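Local coordinates for protein lactaldehyde dehydrogenase (Escherichia coli, PDB 2IMP) that oxidises L-lactaldehyde to L-lactate, and glycolaldehyde to glycolate, with NAD+ as electron acceptor, serving the degradation of L-fucose and L-rhamnose, at residues M9-Q14 and I50-R55; T147-W152 and Q214-N219; L266-K271 and S414-N419; K425-L430 and T435-E440. All coordinates share one frame; numbering follows the deposited sequence.

Interaction 1 (M9-Q14 and I50-R55)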
# COMPACT_ATOMS: atom_id res chain seq x y z
N MET A 9 -0.68 25.26 34.25
CA MET A 9 -0.70 24.11 33.36
C MET A 9 -2.06 24.04 32.64
O MET A 9 -2.99 24.76 32.99
CB MET A 9 -0.47 22.81 34.15
CG MET A 9 0.93 22.67 34.74
SD MET A 9 1.21 21.09 35.60
CE MET A 9 2.17 21.65 37.03
N TYR A 10 -2.15 23.20 31.61
CA TYR A 10 -3.41 23.05 30.92
C TYR A 10 -3.91 21.61 31.06
O TYR A 10 -3.42 20.71 30.38
CB TYR A 10 -3.28 23.42 29.44
CG TYR A 10 -4.62 23.59 28.76
CD1 TYR A 10 -5.43 24.69 29.04
CD2 TYR A 10 -5.09 22.63 27.86
CE1 TYR A 10 -6.68 24.84 28.43
CE2 TYR A 10 -6.33 22.77 27.24
CZ TYR A 10 -7.12 23.87 27.53
OH TYR A 10 -8.35 24.00 26.94
N ILE A 11 -4.86 21.42 31.97
CA ILE A 11 -5.40 20.11 32.26
C ILE A 11 -6.93 19.99 32.15
O ILE A 11 -7.67 20.78 32.74
CB ILE A 11 -4.95 19.66 33.67
CG1 ILE A 11 -3.42 19.65 33.73
CG2 ILE A 11 -5.53 18.29 34.01
CD1 ILE A 11 -2.85 19.54 35.14
N ASP A 12 -7.38 18.99 31.40
CA ASP A 12 -8.80 18.72 31.20
C ASP A 12 -9.65 19.91 30.69
O ASP A 12 -10.72 20.21 31.23
CB ASP A 12 -9.41 18.15 32.49
CG ASP A 12 -10.76 17.48 32.25
OD1 ASP A 12 -11.11 17.23 31.07
OD2 ASP A 12 -11.46 17.18 33.24
N GLY A 13 -9.15 20.60 29.66
CA GLY A 13 -9.89 21.69 29.07
C GLY A 13 -9.86 23.04 29.75
O GLY A 13 -10.65 23.93 29.40
N GLN A 14 -8.96 23.22 30.71
CA GLN A 14 -8.86 24.51 31.41
C GLN A 14 -7.46 24.78 31.98
O GLN A 14 -6.72 23.85 32.29
CB GLN A 14 -9.88 24.57 32.56
CG GLN A 14 -9.61 23.56 33.68
CD GLN A 14 -10.67 23.58 34.79
OE1 GLN A 14 -10.61 22.80 35.74
NE2 GLN A 14 -11.64 24.48 34.67
N ILE A 50 -3.15 12.88 32.59
CA ILE A 50 -3.34 11.57 32.00
C ILE A 50 -4.75 11.01 32.26
O ILE A 50 -5.38 10.46 31.35
CB ILE A 50 -2.28 10.57 32.53
CG1 ILE A 50 -0.90 10.97 31.97
CG2 ILE A 50 -2.63 9.15 32.11
CD1 ILE A 50 0.25 10.14 32.50
N ASP A 51 -5.24 11.18 33.49
CA ASP A 51 -6.59 10.72 33.80
C ASP A 51 -7.64 11.47 32.98
O ASP A 51 -8.65 10.89 32.55
CB ASP A 51 -6.90 10.89 35.30
CG ASP A 51 -6.10 9.93 36.17
OD1 ASP A 51 -5.78 8.82 35.69
OD2 ASP A 51 -5.82 10.28 37.33
N ALA A 52 -7.41 12.76 32.77
CA ALA A 52 -8.32 13.56 31.96
C ALA A 52 -8.29 13.09 30.49
O ALA A 52 -9.32 12.97 29.83
CB ALA A 52 -7.93 15.04 32.05
N ALA A 53 -7.09 12.82 29.99
CA ALA A 53 -6.93 12.34 28.63
C ALA A 53 -7.64 10.99 28.43
O ALA A 53 -8.23 10.74 27.38
CB ALA A 53 -5.45 12.21 28.30
N GLU A 54 -7.57 10.15 29.45
CA GLU A 54 -8.23 8.85 29.41
C GLU A 54 -9.76 8.98 29.34
O GLU A 54 -10.41 8.30 28.55
CB GLU A 54 -7.84 8.02 30.63
CG GLU A 54 -8.45 6.63 30.67
CD GLU A 54 -8.07 5.87 31.93
OE1 GLU A 54 -8.47 6.30 33.03
OE2 GLU A 54 -7.35 4.86 31.82
N ARG A 55 -10.32 9.87 30.17
CA ARG A 55 -11.76 10.08 30.16
C ARG A 55 -12.30 10.58 28.81
O ARG A 55 -13.39 10.21 28.39
CB ARG A 55 -12.18 11.09 31.24
CG ARG A 55 -12.01 10.63 32.69
CD ARG A 55 -12.83 11.50 33.65
NE ARG A 55 -12.40 12.90 33.68
CZ ARG A 55 -11.35 13.34 34.38
NH1 ARG A 55 -10.63 12.50 35.11
NH2 ARG A 55 -11.04 14.63 34.36
O HOH W 1 -11.61 14.54 30.39
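D12 OD2 is gripped by two arginines: R55 NH2 stands 2.8 Å from it, and R199 forms a second salt bridge to the same oxygen. The R55 bond is bent, with an N-H...O angle of 137°. OD2 lies almost in the guanidinium plane, at the edge of the group, yet the nitrogen reaches it from above the carboxylate, whose plane is turned 68° from that of the guanidinium. The arginine gets there through a bend at chi3 (-64°), which lays its head over its own helix, with A52 CA 3.7 Å below the guanidinium plane and off-centre. The other carboxylate oxygen, D12 OD1, accepts from a water at 2.8 Å that also donates to A52 O, so both acid oxygens are engaged and the backbone carbonyl of the helix is drawn into the contact.

D12 and G13 form the turn of a two-residue beta hairpin between strands 5-11 and 14-16. Both have positive phi, close to type I' values, and I11 N donates to Q14 O at 3.1 Å, with a weak bond returning. The D12 backbone N is held by N203 OD1. D12 CB rests on A52 CB at 3.5 Å, where the helix presents only the methyl of A52, and the CA atoms of D12 and A52 come to 5.2 Å. I11 CG2 brushes the same methyl at 4.5 Å.

Interaction 2 (T147-W152 and Q214-N219). With NAI (1,4-dihydronicotinamide adenine dinucleotide), chain D.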
# COMPACT_ATOMS: atom_id res chain seq x y z
N THR A 147 1.71 10.35 25.32
CA THR A 147 2.40 11.47 25.90
C THR A 147 3.58 11.94 25.05
O THR A 147 4.17 11.16 24.29
CB THR A 147 2.91 11.15 27.34
OG1 THR A 147 3.85 10.06 27.30
CG2 THR A 147 1.74 10.74 28.24
N GLY A 148 3.89 13.23 25.16
CA GLY A 148 4.98 13.79 24.40
C GLY A 148 5.90 14.62 25.27
O GLY A 148 5.47 15.51 26.01
N ILE A 149 7.18 14.30 25.19
CA ILE A 149 8.21 15.01 25.94
C ILE A 149 9.13 15.76 24.96
O ILE A 149 9.81 15.13 24.15
CB ILE A 149 8.99 14.00 26.80
CG1 ILE A 149 8.01 13.25 27.71
CG2 ILE A 149 10.04 14.71 27.61
CD1 ILE A 149 8.63 12.12 28.51
N LEU A 150 9.12 17.09 25.03
CA LEU A 150 9.87 17.89 24.07
C LEU A 150 11.22 18.51 24.52
O LEU A 150 11.42 18.81 25.70
CB LEU A 150 8.97 19.01 23.55
CG LEU A 150 7.49 18.64 23.40
CD1 LEU A 150 6.73 19.88 22.94
CD2 LEU A 150 7.31 17.48 22.42
N PRO A 151 12.13 18.72 23.56
CA PRO A 151 13.46 19.29 23.75
C PRO A 151 13.40 20.83 23.55
O PRO A 151 12.34 21.37 23.22
CB PRO A 151 14.27 18.61 22.66
CG PRO A 151 13.31 18.64 21.52
CD PRO A 151 11.98 18.22 22.17
N TRP A 152 14.53 21.50 23.74
CA TRP A 152 14.58 22.96 23.56
C TRP A 152 14.73 23.43 22.10
O TRP A 152 14.39 24.57 21.78
CB TRP A 152 15.71 23.58 24.37
CG TRP A 152 17.03 23.05 23.99
CD1 TRP A 152 17.61 22.05 24.55
CD2 TRP A 152 17.88 23.47 22.91
NE1 TRP A 152 18.82 21.76 23.94
CE2 TRP A 152 19.01 22.62 22.93
CE3 TRP A 152 17.80 24.47 21.96
CZ2 TRP A 152 20.05 22.74 22.01
CZ3 TRP A 152 18.83 24.58 21.04
CH2 TRP A 152 19.95 23.72 21.08
N GLN A 214 9.23 11.60 33.78
CA GLN A 214 9.20 10.20 34.17
C GLN A 214 7.78 9.65 34.38
O GLN A 214 7.50 8.50 34.05
CB GLN A 214 10.04 9.99 35.43
CG GLN A 214 11.53 9.84 35.15
CD GLN A 214 11.86 8.54 34.43
OE1 GLN A 214 11.67 7.45 34.98
NE2 GLN A 214 12.35 8.63 33.20
N GLU A 215 6.89 10.48 34.91
CA GLU A 215 5.51 10.05 35.11
C GLU A 215 4.79 9.85 33.74
O GLU A 215 3.95 8.96 33.57
CB GLU A 215 4.75 11.07 35.98
CG GLU A 215 3.31 10.71 36.32
CD GLU A 215 3.14 9.34 36.98
OE1 GLU A 215 4.07 8.88 37.68
OE2 GLU A 215 2.06 8.74 36.82
N LEU A 216 5.15 10.68 32.76
CA LEU A 216 4.56 10.55 31.43
C LEU A 216 5.06 9.27 30.71
O LEU A 216 4.42 8.77 29.79
CB LEU A 216 4.88 11.79 30.59
CG LEU A 216 4.28 13.12 31.09
CD1 LEU A 216 4.68 14.25 30.17
CD2 LEU A 216 2.76 13.02 31.17
N ALA A 217 6.20 8.76 31.17
CA ALA A 217 6.76 7.55 30.61
C ALA A 217 6.38 6.27 31.39
O ALA A 217 6.19 5.20 30.80
CB ALA A 217 8.29 7.66 30.54
N GLY A 218 6.23 6.41 32.71
CA GLY A 218 5.91 5.28 33.55
C GLY A 218 4.47 5.03 33.96
O GLY A 218 4.17 3.99 34.54
N ASN A 219 3.57 5.96 33.68
CA ASN A 219 2.17 5.74 34.05
C ASN A 219 1.52 4.61 33.21
O ASN A 219 1.55 4.64 31.98
CB ASN A 219 1.38 7.04 33.89
CG ASN A 219 -0.01 6.95 34.46
OD1 ASN A 219 -0.84 6.17 33.98
ND2 ASN A 219 -0.28 7.73 35.51
PA NAI D . 17.03 16.39 26.98
O1A NAI D . 16.87 14.93 26.85
O2A NAI D . 17.99 16.79 28.10
O5B NAI D . 15.59 17.05 27.22
C5B NAI D . 14.48 16.85 26.35
C4B NAI D . 13.19 16.55 27.14
O4B NAI D . 13.31 15.34 27.89
C3B NAI D . 12.81 17.63 28.16
O3B NAI D . 11.41 17.88 28.10
C2B NAI D . 13.29 17.03 29.47
O2B NAI D . 12.68 17.55 30.63
C1B NAI D . 13.03 15.56 29.27
N9A NAI D . 13.87 14.67 30.13
C8A NAI D . 15.20 14.78 30.51
N7A NAI D . 15.51 13.72 31.32
C5A NAI D . 14.41 12.94 31.45
C6A NAI D . 14.16 11.74 32.15
N6A NAI D . 15.11 11.16 32.86
N1A NAI D . 12.88 11.17 32.08
C2A NAI D . 11.86 11.78 31.33
N3A NAI D . 12.12 12.97 30.64
C4A NAI D . 13.38 13.54 30.70
O3 NAI D . 17.54 16.88 25.54
PN NAI D . 17.67 18.39 25.01
O1N NAI D . 16.41 19.13 25.21
O2N NAI D . 18.20 18.31 23.60
O5D NAI D . 18.86 18.94 25.96
C5D NAI D . 18.70 19.80 27.06
C4D NAI D . 20.07 19.99 27.67
O4D NAI D . 19.93 20.64 28.93
C3D NAI D . 21.08 18.85 27.95
O3D NAI D . 22.13 18.89 27.01
C2D NAI D . 21.56 19.06 29.36
O2D NAI D . 22.94 18.83 29.52
C1D NAI D . 21.13 20.48 29.65
N1N NAI D . 20.99 20.71 31.12
C2N NAI D . 19.76 20.38 31.71
C3N NAI D . 19.57 20.58 33.10
C7N NAI D . 18.24 20.24 33.75
O7N NAI D . 18.10 20.46 35.11
N7N NAI D . 17.20 19.74 33.08
C4N NAI D . 20.65 21.12 33.87
C5N NAI D . 21.89 21.44 33.26
C6N NAI D . 22.05 21.23 31.87
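T147 and I149 of strand 134-149 meet L216 of helix 209-218 in the Rossmann-like NAD-binding domain, where helices cover a largely parallel sheet. The strand and helix axes approach to 8.6 Å and run at 143°, closer to antiparallel than to parallel.

One hydrogen bond joins the two segments: T147 OG1 donates to L216 O at 2.9 Å. The hydroxyl lies between the backbone N and the carbonyl carbon (chi1 62°) and comes to the acceptor from above the carbonyl plane, not along a lone pair. It reaches a carbonyl in the last turn of the helix.

The apolar contacts converge on the two methyls of L216. CD2 packs against T147 CG2 at 3.9 Å, while CD1 lies against I149 CG1 at 4.3 Å. V174 of the neighbouring strand 172-176 also touches L216 and T147, and A46 of helix 43-62 touches the leucine as well.

A further set of bonds goes to the bound NADH, which both segments help to hold. Past the strand end, L150 O accepts from the adenosine ribose hydroxyl O3B at 2.6 Å, and I149 CG2 lies 3.3 Å from the ribose ring oxygen O4B. At the other end of the adenosine, the Q214 chain bends at chi2, and its NE2 points straight at adenine N1A: 2.8 Å, with an N-H...N angle of 176°.

Interaction 3 (L266-K271 and S414-N419)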
# COMPACT_ATOMS: atom_id res chain seq x y z
N LEU A 266 31.87 22.40 -5.61
CA LEU A 266 32.42 23.12 -4.46
C LEU A 266 31.52 24.23 -3.90
O LEU A 266 31.30 24.31 -2.69
CB LEU A 266 33.80 23.70 -4.82
CG LEU A 266 34.51 24.47 -3.70
CD1 LEU A 266 34.58 23.62 -2.44
CD2 LEU A 266 35.91 24.85 -4.16
N GLU A 267 31.01 25.09 -4.78
CA GLU A 267 30.14 26.17 -4.34
C GLU A 267 28.89 25.66 -3.61
O GLU A 267 28.55 26.12 -2.52
CB GLU A 267 29.72 27.02 -5.54
CG GLU A 267 30.88 27.51 -6.39
CD GLU A 267 30.45 28.45 -7.49
OE1 GLU A 267 29.56 28.06 -8.29
OE2 GLU A 267 30.99 29.58 -7.57
N LEU A 268 28.21 24.70 -4.23
CA LEU A 268 27.02 24.10 -3.66
C LEU A 268 27.29 23.45 -2.28
O LEU A 268 26.60 23.72 -1.30
CB LEU A 268 26.46 23.06 -4.64
CG LEU A 268 25.12 22.37 -4.39
CD1 LEU A 268 24.70 21.62 -5.65
CD2 LEU A 268 25.22 21.41 -3.21
N ALA A 269 28.32 22.61 -2.24
CA ALA A 269 28.70 21.93 -1.00
C ALA A 269 28.94 22.88 0.18
O ALA A 269 28.37 22.70 1.25
CB ALA A 269 29.94 21.07 -1.24
N VAL A 270 29.79 23.89 -0.02
CA VAL A 270 30.07 24.85 1.04
C VAL A 270 28.81 25.57 1.54
O VAL A 270 28.59 25.69 2.75
CB VAL A 270 31.11 25.91 0.58
CG1 VAL A 270 31.31 26.95 1.67
CG2 VAL A 270 32.43 25.24 0.24
N LYS A 271 28.00 26.05 0.61
CA LYS A 271 26.77 26.73 0.96
C LYS A 271 25.80 25.80 1.73
O LYS A 271 25.21 26.19 2.74
CB LYS A 271 26.08 27.26 -0.30
CG LYS A 271 24.77 27.98 -0.02
CD LYS A 271 24.11 28.48 -1.30
CE LYS A 271 22.78 29.16 -0.99
NZ LYS A 271 22.12 29.69 -2.22
N SER A 414 24.80 12.94 4.34
CA SER A 414 24.83 13.67 3.07
C SER A 414 26.11 13.49 2.25
O SER A 414 27.19 13.25 2.79
CB SER A 414 24.60 15.16 3.32
OG SER A 414 25.72 15.75 3.97
N ILE A 415 25.97 13.61 0.93
CA ILE A 415 27.11 13.49 0.04
C ILE A 415 27.00 14.40 -1.20
O ILE A 415 25.90 14.66 -1.70
CB ILE A 415 27.31 12.03 -0.43
CG1 ILE A 415 28.59 11.92 -1.25
CG2 ILE A 415 26.11 11.57 -1.24
CD1 ILE A 415 28.97 10.50 -1.64
N TYR A 416 28.15 14.89 -1.66
CA TYR A 416 28.21 15.77 -2.82
C TYR A 416 29.12 15.23 -3.93
O TYR A 416 30.32 15.09 -3.76
CB TYR A 416 28.69 17.16 -2.40
CG TYR A 416 27.85 17.73 -1.28
CD1 TYR A 416 28.04 17.31 0.03
CD2 TYR A 416 26.83 18.64 -1.54
CE1 TYR A 416 27.22 17.77 1.06
CE2 TYR A 416 26.00 19.10 -0.52
CZ TYR A 416 26.20 18.66 0.78
OH TYR A 416 25.38 19.10 1.79
N THR A 417 28.50 14.91 -5.06
CA THR A 417 29.21 14.35 -6.19
C THR A 417 28.39 14.45 -7.48
O THR A 417 27.20 14.77 -7.44
CB THR A 417 29.55 12.86 -5.91
OG1 THR A 417 30.23 12.29 -7.04
CG2 THR A 417 28.27 12.08 -5.66
N GLN A 418 29.02 14.15 -8.61
CA GLN A 418 28.32 14.22 -9.89
C GLN A 418 28.36 12.89 -10.68
O GLN A 418 27.87 12.81 -11.82
CB GLN A 418 28.91 15.36 -10.73
CG GLN A 418 29.04 16.66 -9.93
CD GLN A 418 29.53 17.82 -10.78
OE1 GLN A 418 28.90 18.88 -10.81
NE2 GLN A 418 30.66 17.64 -11.44
N ASN A 419 28.93 11.86 -10.06
CA ASN A 419 29.03 10.55 -10.69
C ASN A 419 27.87 9.56 -10.31
O ASN A 419 27.65 9.26 -9.14
CB ASN A 419 30.39 9.93 -10.35
CG ASN A 419 30.60 8.58 -11.03
OD1 ASN A 419 30.04 7.56 -10.61
ND2 ASN A 419 31.41 8.57 -12.08
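The Y416 ring has the backbone of A269 on one face and L268 at its edge. A269 CA makes a CH-pi contact, 4.2 Å from the ring centroid and 25° off the normal. It sits over the CD2-CE2 side of the ring and not its middle. The methyl of the same alanine reaches back toward the ring root, with A269 CB 3.9 Å from Y416 CG. L268 comes near the ring plane instead: its CD2 touches Y416 CD2 and CE2, both at 3.6 Å. Its CG stands opposite the backbone N (chi1 -173°), and the end of the side chain comes nearer to the tyrosine than its CB direction alone would suggest.

The ring thus packs helix 266-274 onto the end of strand 409-416 in the catalytic domain of the aldehyde dehydrogenase fold. That helix follows strand 257-260, which runs parallel beside 409-416 in the sheet. Small size at A269 lets the backbones close to 6.4 Å between the CA atoms of A269 and Y416. Just beyond the strand, D263 accepts from T417 OG1 and from Q418 N, tying down the loop next to the ring, and the Q418 backbone bonds to a second subunit. N419 then caps helix 420-429, its OD1 accepting from V422 N.

Interaction 4 (K425-L430 and T435-E440)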
# COMPACT_ATOMS: atom_id res chain seq x y z
N LYS A 425 26.35 4.18 -4.94
CA LYS A 425 27.22 3.48 -4.01
C LYS A 425 27.10 4.04 -2.58
O LYS A 425 27.05 3.29 -1.61
CB LYS A 425 28.67 3.55 -4.50
CG LYS A 425 29.53 2.38 -4.05
CD LYS A 425 30.83 2.31 -4.84
CE LYS A 425 31.62 1.05 -4.51
NZ LYS A 425 32.84 0.93 -5.36
N ALA A 426 27.06 5.37 -2.49
CA ALA A 426 26.90 6.05 -1.21
C ALA A 426 25.53 5.71 -0.57
O ALA A 426 25.44 5.41 0.63
CB ALA A 426 27.03 7.54 -1.40
N ILE A 427 24.48 5.76 -1.38
CA ILE A 427 23.15 5.42 -0.92
C ILE A 427 23.10 4.00 -0.34
O ILE A 427 22.58 3.76 0.75
CB ILE A 427 22.12 5.53 -2.07
CG1 ILE A 427 21.94 6.99 -2.47
CG2 ILE A 427 20.79 4.90 -1.65
CD1 ILE A 427 21.09 7.18 -3.71
N LYS A 428 23.66 3.06 -1.10
CA LYS A 428 23.69 1.67 -0.67
C LYS A 428 24.61 1.42 0.55
O LYS A 428 24.29 0.61 1.41
CB LYS A 428 24.14 0.78 -1.84
CG LYS A 428 24.03 -0.71 -1.55
CD LYS A 428 24.32 -1.56 -2.79
CE LYS A 428 24.05 -3.04 -2.53
NZ LYS A 428 24.22 -3.89 -3.75
N GLY A 429 25.72 2.15 0.63
CA GLY A 429 26.65 1.96 1.73
C GLY A 429 26.38 2.71 3.02
O GLY A 429 26.72 2.23 4.10
N LEU A 430 25.76 3.88 2.93
CA LEU A 430 25.45 4.68 4.11
C LEU A 430 24.32 4.10 5.00
O LEU A 430 23.19 3.91 4.55
CB LEU A 430 25.12 6.12 3.70
CG LEU A 430 26.33 6.94 3.24
CD1 LEU A 430 25.91 8.26 2.64
CD2 LEU A 430 27.24 7.17 4.44
N THR A 435 19.51 10.30 3.79
CA THR A 435 20.68 10.65 3.00
C THR A 435 20.39 11.77 1.99
O THR A 435 19.60 11.59 1.06
CB THR A 435 21.24 9.44 2.22
OG1 THR A 435 21.67 8.42 3.13
CG2 THR A 435 22.44 9.87 1.37
N TYR A 436 21.01 12.92 2.21
CA TYR A 436 20.83 14.05 1.31
C TYR A 436 21.91 14.15 0.23
O TYR A 436 23.10 14.15 0.53
CB TYR A 436 20.79 15.36 2.09
CG TYR A 436 19.62 15.47 3.03
CD1 TYR A 436 19.68 14.93 4.31
CD2 TYR A 436 18.44 16.09 2.63
CE1 TYR A 436 18.60 15.01 5.18
CE2 TYR A 436 17.35 16.17 3.49
CZ TYR A 436 17.43 15.63 4.76
OH TYR A 436 16.35 15.70 5.61
N ILE A 437 21.47 14.22 -1.02
CA ILE A 437 22.40 14.32 -2.14
C ILE A 437 22.39 15.70 -2.84
O ILE A 437 21.36 16.14 -3.37
CB ILE A 437 22.10 13.22 -3.17
CG1 ILE A 437 22.19 11.85 -2.48
CG2 ILE A 437 23.10 13.30 -4.32
CD1 ILE A 437 21.91 10.69 -3.40
N ASN A 438 23.54 16.36 -2.81
CA ASN A 438 23.72 17.67 -3.43
C ASN A 438 22.69 18.75 -3.03
O ASN A 438 22.13 19.45 -3.87
CB ASN A 438 23.77 17.54 -4.95
CG ASN A 438 24.99 16.77 -5.43
OD1 ASN A 438 26.07 16.89 -4.86
ND2 ASN A 438 24.82 15.99 -6.49
N ARG A 439 22.45 18.85 -1.72
CA ARG A 439 21.54 19.83 -1.13
C ARG A 439 21.69 19.87 0.40
O ARG A 439 22.35 19.00 0.98
CB ARG A 439 20.08 19.53 -1.49
CG ARG A 439 19.59 18.15 -1.06
CD ARG A 439 18.09 18.16 -0.77
NE ARG A 439 17.79 18.81 0.50
CZ ARG A 439 16.58 18.88 1.06
NH1 ARG A 439 15.53 18.33 0.46
NH2 ARG A 439 16.42 19.50 2.23
N GLU A 440 21.09 20.86 1.05
CA GLU A 440 21.20 20.96 2.50
C GLU A 440 20.25 20.01 3.28
O GLU A 440 19.25 19.54 2.74
CB GLU A 440 20.99 22.42 2.94
CG GLU A 440 19.55 22.91 2.97
CD GLU A 440 18.88 22.92 1.61
OE1 GLU A 440 19.58 23.07 0.58
OE2 GLU A 440 17.65 22.78 1.58
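I427 CB starts a side chain that runs from helix 420-429 to I437. CG1 stands opposite the carbonyl carbon (chi1 -69°) and comes within 3.8 Å of I437 CD1; the chain then extends to CD1, which meets the same I437 methyl at 3.6 Å. The two isoleucines cross at about a right angle, so I437 CD1 lies against the outer end of the I427 chain. The helix and strand 434-437 belong to a beta-alpha-beta crossover that starts with strand 409-416, the helix covering the parallel pair. The nearest CA atoms across the two segments, those of I427 and T435, are 7.0 Å apart.

A second contact closes the helix end. L430, the first residue to leave helical geometry, places CD1 4.0 Å from T435 CG2, again with the side chains at about a right angle. The T435 methyl faces the leucine, while T435 OG1 is bonded to S413 and to Q473 of a third subunit. That subunit also supplies a parallel strand that pairs with T435, Y436 and I437, so the sheet runs on across the tetramer interface.

Beyond the strand, the chain turns at N438, and R439 turns its head onto the carbonyl of the next residue, E440. R439 NE and NH2 both donate to the single carbonyl atom E440 O, from 2.8 Å and 2.9 Å respectively; NE lies in the carbonyl plane and NH2 is tilted 27° from it. One guanidinium face is covered off-centre by Y436 CD2, 3.5 Å above the plane.

Interaction 1 is partly buried and joins a hairpin turn to a helix by a salt bridge, a bridging water and close packing on one alanine methyl. The other three are buried. Interaction 2 mixes a hydrogen bond with methyl packing beside the NADH pocket, and it touches interaction 1 where I50 CD1 packs on N219 CB and L216 CD2. Interactions 3 and 4 lie on the opposite side of the chain's centre, with centres 11 Å apart, and both reach one sheet through neighbouring strands 409-416 and 434-437. I415 N probably bonds Y436 O between them. Apolar packing carries both across their segments, against an aromatic ring in 3 and between aliphatic branches in 4.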